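Local coordinates for glycerate 2-kinase (Pyrococcus horikoshii, PDB 1X3L), which catalyses the ATP-dependent phosphorylation of D-glycerate to 2-phosphoglycerate and can also use other nucleotides or pyrophosphate as phosphate donor, at residues N201-A206 and K212-F217; R170-K175 and E250-E255; Q309-R314 and F318-V323; D5-G10 and I380-T385. All blocks are in the same frame, centred on the assembly; numbering follows the deposited sequence.

How the contacts relate
Contacts 1 and 2 adjoin, with centres about 9 Å apart, and share one polar network: Asp213 of contact 1 meets Thr252 and Leu253 of contact 2. Contact 1 is a thin surface touch within one loop. Contact 2 is buried and built from a histidine, a carboxylate and a threonine, with a lysine behind the carboxylate. Contacts 3 and 4 lie far from this pair, about 42 to 51 Å between centres, and both reach the mixed sheet that contains strands 322-328 and 378-382. Contact 3 packs a helix end on that sheet mainly by apolar side chains, with no polar bond across it. Contact 4 ties the N-terminal helix to it through a partly buried salt bridge.

Contact 1: N201-A206 and K212-F217; sequences NLEAIA and KDPTTF. With SO4 (sulfate ion), chain B.
Glu203 reaches across the loop between strand 188-194 and helix 217-226 and ends beside Pro214. Its CG stands beside the backbone N (chi1 -83°), and the chain is extended beyond it. The carboxylate therefore arrives with both oxygens near one ring carbon: OE2 is 3.9 Å from Pro214 CD, and OE1 is 4.0 Å from it. The ring carbon lies over the flat face of the carboxylate, towards its oxygens. Lower on the chain, Glu203 CG lies 3.7 Å from Lys212 O. No hydrogen bond joins the segments. With an alanine here, Pro214 CD and Lys212 O would probably lose this packing and a gap would open beside them.

Each segment is fixed by other bonds. Asp213 OD1 forms an Asx turn, accepting from Thr215 N at 3.0 Å, above the carboxylate plane. The same oxygen takes Thr215 OG1 at 2.6 Å on its syn lone pair. Lys212 NZ pairs with Asp256, and Glu203 O accepts from Lys171 NZ. At the far end, Ala206 N donates to sulfate O1 at 2.7 Å. Gly132 N and Ser134 N also hold this ion, which probably comes from the crystallisation liquor.

The direct contact is thus van der Waals only. The polar bonds lie within the segments or run to outside partners, not across the contact, although the side chain that makes it ends in a carboxylate.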
# COMPACT_ATOMS: atom_id res chain seq x y z
N ASN A 201 -5.26 5.95 -4.40
CA ASN A 201 -5.12 7.32 -4.89
C ASN A 201 -3.63 7.64 -4.89
O ASN A 201 -3.00 7.76 -3.84
CB ASN A 201 -5.89 8.28 -3.97
CG ASN A 201 -5.60 9.73 -4.28
OD1 ASN A 201 -5.39 10.11 -5.43
ND2 ASN A 201 -5.61 10.56 -3.24
N LEU A 202 -3.07 7.77 -6.09
CA LEU A 202 -1.64 8.04 -6.26
C LEU A 202 -1.15 9.38 -5.71
O LEU A 202 0.02 9.52 -5.35
CB LEU A 202 -1.28 7.92 -7.74
CG LEU A 202 -1.64 6.59 -8.42
CD1 LEU A 202 -1.24 6.63 -9.89
CD2 LEU A 202 -0.93 5.44 -7.71
N GLU A 203 -2.05 10.36 -5.63
CA GLU A 203 -1.69 11.68 -5.13
C GLU A 203 -1.15 11.65 -3.71
O GLU A 203 -0.34 12.49 -3.33
CB GLU A 203 -2.91 12.62 -5.17
CG GLU A 203 -3.15 13.27 -6.52
CD GLU A 203 -4.36 14.19 -6.52
OE1 GLU A 203 -4.59 14.89 -5.51
OE2 GLU A 203 -5.09 14.22 -7.54
N ALA A 204 -1.60 10.66 -2.94
CA ALA A 204 -1.19 10.53 -1.54
C ALA A 204 0.10 9.74 -1.32
O ALA A 204 0.87 10.07 -0.42
CB ALA A 204 -2.33 9.87 -0.75
N ILE A 205 0.33 8.71 -2.13
CA ILE A 205 1.52 7.88 -1.98
C ILE A 205 2.83 8.66 -2.17
O ILE A 205 3.12 9.16 -3.26
CB ILE A 205 1.48 6.68 -2.95
CG1 ILE A 205 0.23 5.84 -2.68
CG2 ILE A 205 2.73 5.83 -2.78
CD1 ILE A 205 0.06 4.66 -3.61
N ALA A 206 3.60 8.77 -1.09
CA ALA A 206 4.87 9.48 -1.08
C ALA A 206 4.67 10.95 -1.47
O ALA A 206 5.62 11.65 -1.81
CB ALA A 206 5.87 8.82 -2.04
N LYS A 212 0.12 14.40 -11.11
CA LYS A 212 -0.39 15.76 -11.08
C LYS A 212 -0.86 16.16 -9.69
O LYS A 212 -1.24 15.31 -8.88
CB LYS A 212 -1.53 15.93 -12.08
CG LYS A 212 -1.12 15.72 -13.53
CD LYS A 212 -2.23 16.15 -14.49
CE LYS A 212 -3.46 15.27 -14.37
NZ LYS A 212 -3.15 13.84 -14.65
N ASP A 213 -0.82 17.46 -9.42
CA ASP A 213 -1.28 18.03 -8.16
C ASP A 213 -2.10 19.27 -8.52
O ASP A 213 -1.56 20.32 -8.86
CB ASP A 213 -0.11 18.44 -7.27
CG ASP A 213 -0.55 19.34 -6.12
OD1 ASP A 213 -1.71 19.21 -5.67
OD2 ASP A 213 0.26 20.18 -5.67
N PRO A 214 -3.44 19.15 -8.45
CA PRO A 214 -4.34 20.25 -8.77
C PRO A 214 -4.31 21.42 -7.79
O PRO A 214 -4.70 22.53 -8.14
CB PRO A 214 -5.71 19.57 -8.83
CG PRO A 214 -5.57 18.50 -7.80
CD PRO A 214 -4.20 17.93 -8.10
N THR A 215 -3.84 21.20 -6.56
CA THR A 215 -3.80 22.28 -5.59
C THR A 215 -2.80 23.36 -6.01
O THR A 215 -1.88 23.11 -6.80
CB THR A 215 -3.44 21.77 -4.17
OG1 THR A 215 -2.09 21.28 -4.16
CG2 THR A 215 -4.39 20.66 -3.77
N THR A 216 -2.98 24.57 -5.48
CA THR A 216 -2.13 25.70 -5.83
C THR A 216 -1.52 26.38 -4.62
O THR A 216 -1.82 26.02 -3.48
CB THR A 216 -2.95 26.75 -6.58
OG1 THR A 216 -4.01 27.21 -5.73
CG2 THR A 216 -3.56 26.16 -7.84
N PHE A 217 -0.68 27.37 -4.88
CA PHE A 217 -0.05 28.15 -3.82
C PHE A 217 -1.15 28.88 -3.07
O PHE A 217 -1.09 29.05 -1.85
CB PHE A 217 0.94 29.16 -4.40
CG PHE A 217 2.25 28.56 -4.82
CD1 PHE A 217 3.13 28.05 -3.88
CD2 PHE A 217 2.61 28.50 -6.17
CE1 PHE A 217 4.35 27.49 -4.27
CE2 PHE A 217 3.82 27.95 -6.56
CZ PHE A 217 4.69 27.44 -5.61
S SO4 B . 3.75 7.84 2.60
O1 SO4 B . 3.03 8.56 1.53
O2 SO4 B . 3.06 8.08 3.88
O3 SO4 B . 5.14 8.31 2.69
O4 SO4 B . 3.75 6.40 2.30

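Contact 2: R170-K175 and E250-E255; sequences RKHISK and EETLKE
His172, the first residue past helix 163-171, meets Glu251 and Thr252 by a hydrogen bond and a CH-pi contact. A salt bridge inside 250-255 backs the carboxylate. In the hydrogen bond, NE2 donates to Glu251 OE2 at a very short 2.5 Å, along a bent path of 131°. The ring and carboxylate planes stand 72° apart, and the oxygen sits at the edge of the ring. Glu251 CG lies anti to the backbone N (chi1 178°) and the chain bends at chi2, which folds the carboxylate back over its own segment. OE2 then also accepts from Thr252 N at 3.0 Å, nearly straight and on the anti side. The other ring nitrogen, ND1, donates to Thr168 O.

The ionic pair is Lys254 NZ with Glu251 OE2, at 3.3 Å. Lys254 NZ also donates to Thr252 O at 3.0 Å, and outside the segments to Asp213 O and Thr215 O.

The rest is packing. Thr252 CG2 lies over the centre of the His172 ring, a CH-pi contact 4.1 Å from CG2 to the ring centroid. The same methyl is in van der Waals contact with Lys171 O, at 3.4 Å. Thr252 OG1 is hydrogen-bonded to Asp213 OD2.

With an alanine in place of Glu251, His172 NE2 would probably lose its acceptor and Lys254 its carboxylate mate.

One buried carboxylate oxygen thus gathers a ring N-H, a backbone N-H and an ammonium group. The lysine would be expected to stabilise the charge on Glu251. Acceptors at both ring nitrogens would favour a protonated, positive His172.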
# COMPACT_ATOMS: atom_id res chain seq x y z
N ARG A 170 2.42 20.81 2.13
CA ARG A 170 3.71 20.13 1.99
C ARG A 170 4.17 20.02 0.54
O ARG A 170 5.36 20.19 0.24
CB ARG A 170 3.67 18.74 2.63
CG ARG A 170 3.49 18.75 4.16
CD ARG A 170 3.67 17.36 4.79
NE ARG A 170 2.77 16.36 4.22
CZ ARG A 170 3.06 15.60 3.16
NH1 ARG A 170 4.24 15.71 2.56
NH2 ARG A 170 2.17 14.74 2.70
N LYS A 171 3.24 19.74 -0.37
CA LYS A 171 3.59 19.64 -1.78
C LYS A 171 4.11 20.96 -2.33
O LYS A 171 4.92 20.97 -3.26
CB LYS A 171 2.38 19.18 -2.61
CG LYS A 171 2.01 17.71 -2.41
CD LYS A 171 0.84 17.29 -3.29
CE LYS A 171 0.55 15.80 -3.11
NZ LYS A 171 -0.42 15.28 -4.11
N HIS A 172 3.66 22.07 -1.76
CA HIS A 172 4.10 23.39 -2.23
C HIS A 172 5.35 23.97 -1.57
O HIS A 172 5.66 25.14 -1.76
CB HIS A 172 2.95 24.39 -2.15
CG HIS A 172 1.90 24.18 -3.20
ND1 HIS A 172 0.92 23.22 -3.10
CD2 HIS A 172 1.74 24.75 -4.42
CE1 HIS A 172 0.20 23.20 -4.20
NE2 HIS A 172 0.68 24.12 -5.02
N ILE A 173 6.06 23.16 -0.79
CA ILE A 173 7.30 23.60 -0.16
C ILE A 173 8.35 22.51 -0.30
O ILE A 173 9.32 22.46 0.45
CB ILE A 173 7.13 23.95 1.34
CG1 ILE A 173 6.51 22.78 2.09
CG2 ILE A 173 6.29 25.21 1.48
CD1 ILE A 173 6.37 23.03 3.58
N SER A 174 8.12 21.64 -1.28
CA SER A 174 9.02 20.54 -1.57
C SER A 174 9.44 20.62 -3.04
O SER A 174 8.63 20.89 -3.91
CB SER A 174 8.33 19.21 -1.31
OG SER A 174 9.07 18.14 -1.87
N LYS A 175 10.72 20.35 -3.31
CA LYS A 175 11.22 20.39 -4.67
C LYS A 175 10.99 19.10 -5.45
O LYS A 175 11.23 19.06 -6.66
CB LYS A 175 12.71 20.73 -4.66
CG LYS A 175 13.02 22.11 -4.07
CD LYS A 175 14.50 22.48 -4.20
CE LYS A 175 14.93 22.59 -5.65
NZ LYS A 175 16.38 22.96 -5.77
N GLU A 250 7.96 27.90 -9.83
CA GLU A 250 7.03 27.02 -10.52
C GLU A 250 6.01 26.35 -9.61
O GLU A 250 6.28 26.06 -8.45
CB GLU A 250 7.79 25.97 -11.32
CG GLU A 250 8.73 26.58 -12.37
CD GLU A 250 9.45 25.53 -13.21
OE1 GLU A 250 9.50 24.35 -12.79
OE2 GLU A 250 9.97 25.89 -14.29
N GLU A 251 4.83 26.14 -10.17
CA GLU A 251 3.72 25.50 -9.47
C GLU A 251 3.97 23.99 -9.49
O GLU A 251 4.88 23.52 -10.17
CB GLU A 251 2.43 25.86 -10.21
CG GLU A 251 1.17 25.26 -9.64
CD GLU A 251 0.87 25.70 -8.23
OE1 GLU A 251 0.42 26.85 -8.02
OE2 GLU A 251 1.10 24.88 -7.32
N THR A 252 3.20 23.23 -8.71
CA THR A 252 3.34 21.78 -8.72
C THR A 252 2.77 21.33 -10.06
O THR A 252 2.05 22.09 -10.71
CB THR A 252 2.55 21.12 -7.56
OG1 THR A 252 1.25 21.71 -7.47
CG2 THR A 252 3.28 21.31 -6.23
N LEU A 253 3.10 20.11 -10.50
CA LEU A 253 2.63 19.61 -11.79
C LEU A 253 1.12 19.72 -11.95
O LEU A 253 0.35 19.22 -11.13
CB LEU A 253 3.06 18.15 -11.98
CG LEU A 253 2.67 17.54 -13.33
CD1 LEU A 253 3.32 18.34 -14.44
CD2 LEU A 253 3.10 16.09 -13.40
N LYS A 254 0.69 20.37 -13.03
CA LYS A 254 -0.72 20.57 -13.31
C LYS A 254 -1.22 19.76 -14.51
O LYS A 254 -2.38 19.38 -14.57
CB LYS A 254 -1.00 22.06 -13.57
CG LYS A 254 -0.80 22.95 -12.35
CD LYS A 254 -1.95 22.81 -11.36
CE LYS A 254 -1.62 23.49 -10.03
NZ LYS A 254 -0.51 22.79 -9.32
N GLU A 255 -0.32 19.47 -15.45
CA GLU A 255 -0.68 18.74 -16.66
C GLU A 255 0.02 17.39 -16.76
O GLU A 255 0.99 17.12 -16.05
CB GLU A 255 -0.32 19.57 -17.89
CG GLU A 255 -0.92 20.97 -17.91
CD GLU A 255 -2.39 20.97 -18.28
OE1 GLU A 255 -2.71 20.57 -19.42
OE2 GLU A 255 -3.22 21.37 -17.44

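Contact 3: Q309-R314 and F318-V323; sequences QEIAER and FEPPVV
Two torsions turn Ile311 towards the segment 318-323. At chi1 -69° its CG2 lies anti to the backbone N, and at chi2 177° its CD1 extends away from CA. The two methyls can then meet different partners. CG2 packs against three groups. It is 3.5 Å from Phe318 O, 3.6 Å from Pro320 CG and 3.8 Å from Val322 CG1. CD1 reaches further and comes to the edge of the Phe318 ring, 4.1 Å from Phe318 CD1. Ile311 and the Pro320 ring run alongside each other, pointing opposite ways, whereas the isoleucine meets Phe318 and Val322 at a slant.

The segments flank the short turn from helix 297-314 into strand 322-328. With the neighbouring parallel strand 285-290, they form a beta-alpha-beta unit of the mixed sheet. Phe318 also stacks on Tyr287 from that strand, and Ile311 touches Val433 on the strand at the other side of 322-328.

No hydrogen bond or salt bridge crosses between the segments. The contact is van der Waals packing, almost all of it through Ile311, whose CG2 also rests on a carbonyl oxygen.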
# COMPACT_ATOMS: atom_id res chain seq x y z
N GLN A 309 -23.93 -17.72 4.00
CA GLN A 309 -25.13 -18.47 4.39
C GLN A 309 -26.10 -18.62 3.21
O GLN A 309 -26.60 -19.70 2.94
CB GLN A 309 -25.90 -17.75 5.50
CG GLN A 309 -25.37 -17.91 6.90
CD GLN A 309 -26.30 -17.29 7.92
OE1 GLN A 309 -26.48 -16.06 7.95
NE2 GLN A 309 -26.91 -18.12 8.76
N GLU A 310 -26.36 -17.50 2.54
CA GLU A 310 -27.28 -17.47 1.41
C GLU A 310 -26.80 -18.40 0.29
O GLU A 310 -27.59 -19.14 -0.29
CB GLU A 310 -27.39 -16.03 0.89
CG GLU A 310 -28.60 -15.75 0.00
CD GLU A 310 -29.92 -15.80 0.75
OE1 GLU A 310 -29.93 -15.68 2.00
OE2 GLU A 310 -30.97 -15.95 0.09
N ILE A 311 -25.50 -18.37 0.01
CA ILE A 311 -24.91 -19.20 -1.03
C ILE A 311 -25.06 -20.70 -0.71
O ILE A 311 -25.49 -21.48 -1.56
CB ILE A 311 -23.40 -18.85 -1.21
CG1 ILE A 311 -23.26 -17.46 -1.83
CG2 ILE A 311 -22.69 -19.91 -2.08
CD1 ILE A 311 -21.84 -16.98 -1.98
N ALA A 312 -24.71 -21.09 0.51
CA ALA A 312 -24.80 -22.49 0.91
C ALA A 312 -26.25 -22.95 1.05
O ALA A 312 -26.56 -24.13 0.84
CB ALA A 312 -24.06 -22.70 2.22
N GLU A 313 -27.13 -22.02 1.39
CA GLU A 313 -28.53 -22.35 1.60
C GLU A 313 -29.41 -22.33 0.35
O GLU A 313 -30.24 -23.21 0.17
CB GLU A 313 -29.12 -21.41 2.65
CG GLU A 313 -30.51 -21.77 3.15
CD GLU A 313 -30.51 -23.03 4.00
OE1 GLU A 313 -29.69 -23.10 4.95
OE2 GLU A 313 -31.33 -23.94 3.74
N ARG A 314 -29.22 -21.32 -0.50
CA ARG A 314 -30.05 -21.18 -1.70
C ARG A 314 -29.32 -21.06 -3.03
O ARG A 314 -29.96 -20.88 -4.07
CB ARG A 314 -30.95 -19.96 -1.53
CG ARG A 314 -31.84 -19.99 -0.30
CD ARG A 314 -32.23 -18.58 0.12
NE ARG A 314 -33.18 -18.56 1.23
CZ ARG A 314 -34.47 -18.83 1.11
NH1 ARG A 314 -34.98 -19.15 -0.07
NH2 ARG A 314 -35.26 -18.77 2.18
N PHE A 318 -24.55 -16.57 -5.83
CA PHE A 318 -23.77 -17.47 -6.68
C PHE A 318 -23.98 -18.92 -6.24
O PHE A 318 -24.28 -19.18 -5.08
CB PHE A 318 -22.27 -17.17 -6.57
CG PHE A 318 -21.92 -15.72 -6.70
CD1 PHE A 318 -21.41 -15.02 -5.61
CD2 PHE A 318 -22.07 -15.06 -7.92
CE1 PHE A 318 -21.06 -13.68 -5.72
CE2 PHE A 318 -21.72 -13.72 -8.04
CZ PHE A 318 -21.21 -13.02 -6.94
N GLU A 319 -23.80 -19.85 -7.18
CA GLU A 319 -23.92 -21.28 -6.89
C GLU A 319 -22.54 -21.83 -6.53
O GLU A 319 -21.56 -21.52 -7.20
CB GLU A 319 -24.41 -22.05 -8.12
CG GLU A 319 -25.86 -21.81 -8.55
CD GLU A 319 -26.87 -22.44 -7.60
OE1 GLU A 319 -26.47 -23.27 -6.75
OE2 GLU A 319 -28.07 -22.12 -7.72
N PRO A 320 -22.44 -22.64 -5.46
CA PRO A 320 -21.13 -23.19 -5.09
C PRO A 320 -20.75 -24.17 -6.22
O PRO A 320 -21.62 -24.62 -6.96
CB PRO A 320 -21.40 -23.93 -3.78
CG PRO A 320 -22.66 -23.29 -3.25
CD PRO A 320 -23.47 -23.05 -4.49
N PRO A 321 -19.46 -24.52 -6.36
CA PRO A 321 -18.30 -24.09 -5.57
C PRO A 321 -17.91 -22.68 -5.98
O PRO A 321 -17.76 -22.40 -7.17
CB PRO A 321 -17.23 -25.11 -5.92
CG PRO A 321 -17.53 -25.40 -7.37
CD PRO A 321 -19.05 -25.50 -7.38
N VAL A 322 -17.73 -21.80 -5.01
CA VAL A 322 -17.40 -20.43 -5.34
C VAL A 322 -16.44 -19.80 -4.35
O VAL A 322 -16.36 -20.22 -3.19
CB VAL A 322 -18.71 -19.60 -5.44
CG1 VAL A 322 -19.43 -19.62 -4.09
CG2 VAL A 322 -18.41 -18.18 -5.88
N VAL A 323 -15.69 -18.82 -4.83
CA VAL A 323 -14.74 -18.08 -4.01
C VAL A 323 -15.09 -16.60 -4.12
O VAL A 323 -15.26 -16.07 -5.23
CB VAL A 323 -13.29 -18.26 -4.49
CG1 VAL A 323 -12.37 -17.30 -3.74
CG2 VAL A 323 -12.84 -19.70 -4.26

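Contact 4: D5-G10 and I380-T385; sequences DIREIG and IVDGTT
A capping box closes strand 378-382 and starts helix 385-391, and the N-terminal helix 6-20 docks on its aspartate. Arg7 of that helix forms a salt bridge with Asp382. Arg7 NH2 donates to Asp382 OD2 at 3.1 Å. The nitrogen comes from above the carboxylate plane, and the guanidinium and carboxylate planes are 65° apart. The Arg7 chain runs out with CG anti to the backbone N (chi1 180°) and bends at chi3, which brings the guanidinium across the strand end.

Ile380 stands two residues back on the strand. Its CD1 packs on one guanidinium face, off the centre, and its CG2 is 3.9 Å from Arg7 NH1. A water at the guanidinium edge adds a second link. It accepts from Arg7 NH2 at 2.6 Å and donates to Ile380 O at 2.9 Å. Arg7 NH1 has a weak bond to Gly413 O. Ile6 of the same helix packs on Leu361 and Ile432 of the mixed sheet, so apolar and charged groups both join the helix to it.

The two oxygens of Asp382 divide the work. OD2 faces Arg7, while OD1 serves the turn. OD1 accepts from Thr384 N at 2.8 Å and from Thr384 OG1, and weakly from Thr385 N. The box is completed in return by Asp382 N, which donates to Thr385 OG1 at 2.9 Å in an almost straight bond of 170°.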
# COMPACT_ATOMS: atom_id res chain seq x y z
N ASP A 5 -8.24 -30.30 0.62
CA ASP A 5 -9.19 -29.95 1.66
C ASP A 5 -9.45 -28.47 1.43
O ASP A 5 -8.65 -27.79 0.79
CB ASP A 5 -8.59 -30.14 3.06
CG ASP A 5 -8.33 -31.60 3.40
OD1 ASP A 5 -9.20 -32.45 3.10
OD2 ASP A 5 -7.27 -31.89 3.99
N ILE A 6 -10.56 -27.96 1.96
CA ILE A 6 -10.88 -26.55 1.77
C ILE A 6 -9.79 -25.65 2.39
O ILE A 6 -9.54 -24.55 1.90
CB ILE A 6 -12.28 -26.22 2.35
CG1 ILE A 6 -12.74 -24.84 1.88
CG2 ILE A 6 -12.26 -26.30 3.88
CD1 ILE A 6 -14.23 -24.58 2.14
N ARG A 7 -9.13 -26.14 3.44
CA ARG A 7 -8.08 -25.36 4.11
C ARG A 7 -6.82 -25.21 3.27
O ARG A 7 -6.22 -24.13 3.25
CB ARG A 7 -7.72 -25.99 5.46
CG ARG A 7 -6.62 -25.23 6.20
CD ARG A 7 -6.70 -25.48 7.69
NE ARG A 7 -8.03 -25.13 8.18
CZ ARG A 7 -8.26 -24.41 9.27
NH1 ARG A 7 -7.25 -23.95 10.00
NH2 ARG A 7 -9.51 -24.15 9.63
N GLU A 8 -6.41 -26.27 2.57
CA GLU A 8 -5.24 -26.18 1.72
C GLU A 8 -5.54 -25.18 0.61
O GLU A 8 -4.68 -24.40 0.22
CB GLU A 8 -4.89 -27.55 1.10
CG GLU A 8 -3.96 -27.43 -0.12
CD GLU A 8 -3.42 -28.78 -0.61
OE1 GLU A 8 -3.96 -29.83 -0.21
OE2 GLU A 8 -2.46 -28.79 -1.40
N ILE A 9 -6.77 -25.19 0.11
CA ILE A 9 -7.16 -24.26 -0.94
C ILE A 9 -7.05 -22.83 -0.42
O ILE A 9 -6.44 -21.97 -1.05
CB ILE A 9 -8.59 -24.52 -1.43
CG1 ILE A 9 -8.65 -25.86 -2.16
CG2 ILE A 9 -9.04 -23.39 -2.36
CD1 ILE A 9 -10.05 -26.33 -2.52
N GLY A 10 -7.65 -22.59 0.75
CA GLY A 10 -7.61 -21.26 1.33
C GLY A 10 -6.19 -20.75 1.53
O GLY A 10 -5.87 -19.62 1.16
N ILE A 380 -8.49 -17.69 10.43
CA ILE A 380 -8.96 -18.63 9.43
C ILE A 380 -9.92 -19.58 10.14
O ILE A 380 -9.55 -20.23 11.12
CB ILE A 380 -7.77 -19.39 8.76
CG1 ILE A 380 -8.31 -20.42 7.76
CG2 ILE A 380 -6.89 -20.06 9.82
CD1 ILE A 380 -7.21 -21.07 6.90
N VAL A 381 -11.16 -19.63 9.66
CA VAL A 381 -12.19 -20.44 10.27
C VAL A 381 -12.99 -21.19 9.21
O VAL A 381 -13.02 -20.80 8.05
CB VAL A 381 -13.19 -19.56 11.07
CG1 VAL A 381 -12.46 -18.85 12.22
CG2 VAL A 381 -13.81 -18.52 10.14
N ASP A 382 -13.63 -22.28 9.61
CA ASP A 382 -14.45 -23.04 8.68
C ASP A 382 -15.77 -23.41 9.34
O ASP A 382 -16.08 -22.91 10.42
CB ASP A 382 -13.72 -24.30 8.19
CG ASP A 382 -13.25 -25.19 9.32
OD1 ASP A 382 -14.01 -25.35 10.30
OD2 ASP A 382 -12.12 -25.73 9.23
N GLY A 383 -16.54 -24.28 8.69
CA GLY A 383 -17.83 -24.69 9.22
C GLY A 383 -17.81 -25.50 10.51
O GLY A 383 -18.86 -25.74 11.11
N THR A 384 -16.63 -25.92 10.94
CA THR A 384 -16.53 -26.70 12.17
C THR A 384 -16.07 -25.84 13.35
O THR A 384 -16.17 -26.26 14.50
CB THR A 384 -15.50 -27.83 12.05
OG1 THR A 384 -14.18 -27.28 12.10
CG2 THR A 384 -15.69 -28.60 10.75
N THR A 385 -15.58 -24.64 13.05
CA THR A 385 -15.04 -23.77 14.09
C THR A 385 -15.97 -23.37 15.24
O THR A 385 -15.59 -23.47 16.40
CB THR A 385 -14.45 -22.50 13.49
OG1 THR A 385 -13.49 -22.85 12.48
CG2 THR A 385 -13.74 -21.69 14.58
O HOH W 1 -9.72 -23.03 11.94